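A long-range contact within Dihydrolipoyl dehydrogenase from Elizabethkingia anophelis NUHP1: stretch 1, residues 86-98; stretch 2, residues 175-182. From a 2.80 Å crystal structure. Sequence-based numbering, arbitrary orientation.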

# COMPACT_ATOMS: atom_id res chain seq x y z
N LYS A 86 11.08 17.03 20.06
CA LYS A 86 11.70 18.23 19.52
C LYS A 86 12.36 17.90 18.18
O LYS A 86 12.80 16.77 17.95
CB LYS A 86 12.74 18.82 20.50
N VAL A 87 12.41 18.90 17.30
CA VAL A 87 12.88 18.71 15.93
C VAL A 87 14.36 19.09 15.86
O VAL A 87 14.74 20.22 16.20
CB VAL A 87 12.07 19.55 14.93
CG1 VAL A 87 12.64 19.37 13.53
CG2 VAL A 87 10.59 19.18 14.98
N ASP A 88 15.19 18.16 15.39
CA ASP A 88 16.56 18.43 14.98
C ASP A 88 16.55 18.57 13.47
O ASP A 88 16.71 17.60 12.73
CB ASP A 88 17.52 17.34 15.45
CG ASP A 88 18.98 17.70 15.21
OD1 ASP A 88 19.24 18.75 14.58
OD2 ASP A 88 19.87 16.93 15.62
N ILE A 89 16.33 19.80 13.00
CA ILE A 89 16.14 20.02 11.57
C ILE A 89 17.41 19.68 10.79
O ILE A 89 17.35 19.19 9.66
CB ILE A 89 15.66 21.46 11.29
CG1 ILE A 89 15.27 21.62 9.83
CG2 ILE A 89 16.74 22.46 11.61
CD1 ILE A 89 14.17 20.67 9.41
N ALA A 90 18.59 19.92 11.39
CA ALA A 90 19.83 19.63 10.67
C ALA A 90 19.97 18.14 10.40
O ALA A 90 20.46 17.74 9.34
CB ALA A 90 21.03 20.15 11.45
N GLN A 91 19.54 17.31 11.35
CA GLN A 91 19.60 15.87 11.13
C GLN A 91 18.56 15.43 10.10
O GLN A 91 18.82 14.53 9.30
CB GLN A 91 19.42 15.13 12.46
CG GLN A 91 19.37 13.61 12.35
CD GLN A 91 20.59 13.01 11.65
OE1 GLN A 91 21.71 13.53 11.74
NE2 GLN A 91 20.37 11.92 10.93
N MET A 92 17.37 16.04 10.12
CA MET A 92 16.38 15.74 9.09
C MET A 92 16.93 16.02 7.71
O MET A 92 16.94 15.14 6.84
CB MET A 92 15.11 16.56 9.31
CG MET A 92 14.07 15.88 10.13
SD MET A 92 12.40 16.36 9.70
CE MET A 92 11.52 15.65 11.08
N ILE A 93 17.42 17.24 7.49
CA ILE A 93 17.92 17.61 6.17
C ILE A 93 19.12 16.74 5.81
O ILE A 93 19.22 16.22 4.69
CB ILE A 93 18.27 19.11 6.13
CG1 ILE A 93 17.11 19.96 6.65
CG2 ILE A 93 18.61 19.52 4.72
CD1 ILE A 93 15.87 19.91 5.79
N SER A 94 20.02 16.53 6.77
CA SER A 94 21.20 15.73 6.51
C SER A 94 20.84 14.31 6.09
O SER A 94 21.39 13.79 5.12
CB SER A 94 22.11 15.70 7.74
OG SER A 94 23.21 14.83 7.53
N ARG A 95 19.88 13.69 6.79
CA ARG A 95 19.49 12.33 6.43
C ARG A 95 18.89 12.31 5.03
O ARG A 95 19.21 11.42 4.23
CB ARG A 95 18.50 11.75 7.43
CG ARG A 95 18.11 10.32 7.09
CD ARG A 95 16.91 9.80 7.86
NE ARG A 95 15.63 10.20 7.28
CZ ARG A 95 15.04 9.57 6.27
NH1 ARG A 95 15.64 8.53 5.71
NH2 ARG A 95 13.87 9.98 5.80
N LYS A 96 18.05 13.30 4.71
CA LYS A 96 17.53 13.42 3.36
C LYS A 96 18.67 13.54 2.35
O LYS A 96 18.63 12.91 1.29
CB LYS A 96 16.62 14.63 3.26
CG LYS A 96 16.28 14.98 1.82
CD LYS A 96 16.14 16.47 1.60
CE LYS A 96 17.49 17.15 1.69
NZ LYS A 96 17.54 18.39 0.87
N ASN A 97 19.69 14.35 2.66
CA ASN A 97 20.82 14.47 1.74
C ASN A 97 21.50 13.13 1.51
O ASN A 97 21.88 12.82 0.37
CB ASN A 97 21.83 15.49 2.28
CG ASN A 97 21.33 16.91 2.18
OD1 ASN A 97 20.53 17.24 1.31
ND2 ASN A 97 21.79 17.76 3.08
N ASP A 98 21.63 12.31 2.56
CA ASP A 98 22.24 11.00 2.39
C ASP A 98 21.37 10.10 1.52
O ASP A 98 21.89 9.32 0.71
CB ASP A 98 22.49 10.35 3.75
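Stretch 2, residues 175-182: ALNLKEVP

Stretch 1 begins as a short strand, Lys86 and Val87, passes through Asp88 at the N-cap position, and from Ile89 onward is a helix that continues beyond Asp98. Apart from a weak Gln91 N to Asp88 O bond at 3.2 Å, its backbone bonds follow the usual i to i-4 pattern, as in Ile93 N to Ile89 O at 2.9 Å and Asn97 N to Ile93 O at 2.8 Å. Stretch 2 has a less regular course. A type I beta turn runs from Ala175 to Leu178, and the chain then becomes more extended, with Glu180 at phi/psi -162/156 and Val181 at -78/121. The two stretches run in opposite directions: the CA of Ile89 lies 6.2 Å from the CA of Glu180, and the CA of Ile93 lies 6.3 Å from the CA of Asn177. As the helix rises from Ile89 to Lys96, stretch 2 is therefore met from its later residues back to its turn.

The helix meets this segment through Ile89, Ile93 and Lys96, spaced four and three residues apart, so that all three CA-to-CB bonds point toward stretch 2. Ahead of them, Val87 also points toward it, and its CG1 packs 4.0 Å from CG2 of Val181. Two beta-branched side chains thus make a compact apolar contact beside the start of the helix.

The isoleucines pack largely against backbone. Ile89 places CG2 3.6 Å from O of Lys179 and CG1 3.8 Å from O of Leu178. One turn later, Ile93 sets CG1 3.7 Å from that same Leu178 O, while its CD1 reaches 3.5 Å from O of Leu176. These are van der Waals contacts; a branched aliphatic side chain suits the place because it can fill the space along an uneven loop. The CA-to-CB bonds of Lys179 and Glu180 point away, so stretch 2 offers its main chain to Ile89 here.

Polar contact is concentrated at the turn. The long side chain of Lys96, bent at chi3 (71°, p), brings NZ to the turn, where it donates hydrogen bonds to O of Leu176, at 3.0 Å, and to OD1 of Asn177, at 2.9 Å. A lysine ammonium group has several protons to give, and here it joins a main-chain carbonyl and a neighboring side-chain amide oxygen, tying the helix to the turn. The aspect of Asn177 is mixed: its OD1 accepts from Lys96 and also lies 3.7 Å from CG2 of Ile93. In all, the contact buries 365 Å², counting both sides, with aliphatic packing along the helix and hydrogen bonding at the turn.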

# COMPACT_ATOMS: atom_id res chain seq x y z
N ALA A 175 13.42 25.24 -0.12
CA ALA A 175 12.52 24.80 0.94
C ALA A 175 12.92 23.43 1.47
O ALA A 175 12.66 23.11 2.64
CB ALA A 175 11.08 24.78 0.43
N LEU A 176 13.52 22.59 0.63
CA LEU A 176 14.04 21.30 1.05
C LEU A 176 15.33 21.42 1.85
O LEU A 176 15.85 20.39 2.30
CB LEU A 176 14.26 20.42 -0.18
CG LEU A 176 13.02 19.97 -0.96
CD1 LEU A 176 13.42 19.49 -2.33
CD2 LEU A 176 12.30 18.85 -0.21
N ASN A 177 15.85 22.63 2.07
CA ASN A 177 17.14 22.81 2.73
C ASN A 177 17.08 23.87 3.83
O ASN A 177 18.09 24.50 4.14
CB ASN A 177 18.22 23.17 1.71
CG ASN A 177 18.62 21.99 0.83
OD1 ASN A 177 18.90 20.90 1.32
ND2 ASN A 177 18.60 22.20 -0.48
N LEU A 178 15.91 24.06 4.45
CA LEU A 178 15.76 25.08 5.48
C LEU A 178 16.66 24.79 6.67
O LEU A 178 16.91 23.64 7.03
CB LEU A 178 14.31 25.17 5.95
CG LEU A 178 13.26 25.67 4.95
CD1 LEU A 178 11.98 25.97 5.68
CD2 LEU A 178 13.75 26.87 4.17
N LYS A 179 17.15 25.86 7.29
CA LYS A 179 18.00 25.74 8.46
C LYS A 179 17.21 25.83 9.77
O LYS A 179 17.80 25.77 10.85
CB LYS A 179 19.11 26.80 8.42
N GLU A 180 15.88 25.96 9.68
CA GLU A 180 15.00 26.09 10.83
C GLU A 180 13.58 25.78 10.41
O GLU A 180 13.22 25.86 9.23
CB GLU A 180 15.08 27.49 11.45
CG GLU A 180 14.64 28.61 10.53
CD GLU A 180 14.64 29.98 11.20
OE1 GLU A 180 14.92 30.04 12.42
OE2 GLU A 180 14.38 30.99 10.51
N VAL A 181 12.77 25.38 11.39
CA VAL A 181 11.34 25.16 11.15
C VAL A 181 10.66 26.52 11.11
O VAL A 181 10.75 27.28 12.08
CB VAL A 181 10.71 24.27 12.23
CG1 VAL A 181 9.19 24.27 12.07
CG2 VAL A 181 11.27 22.86 12.16
N PRO A 182 10.00 26.89 10.01
CA PRO A 182 9.40 28.23 9.92
C PRO A 182 8.36 28.45 11.01
O PRO A 182 7.63 27.54 11.41
CB PRO A 182 8.75 28.23 8.53
CG PRO A 182 9.51 27.21 7.77
CD PRO A 182 9.85 26.13 8.76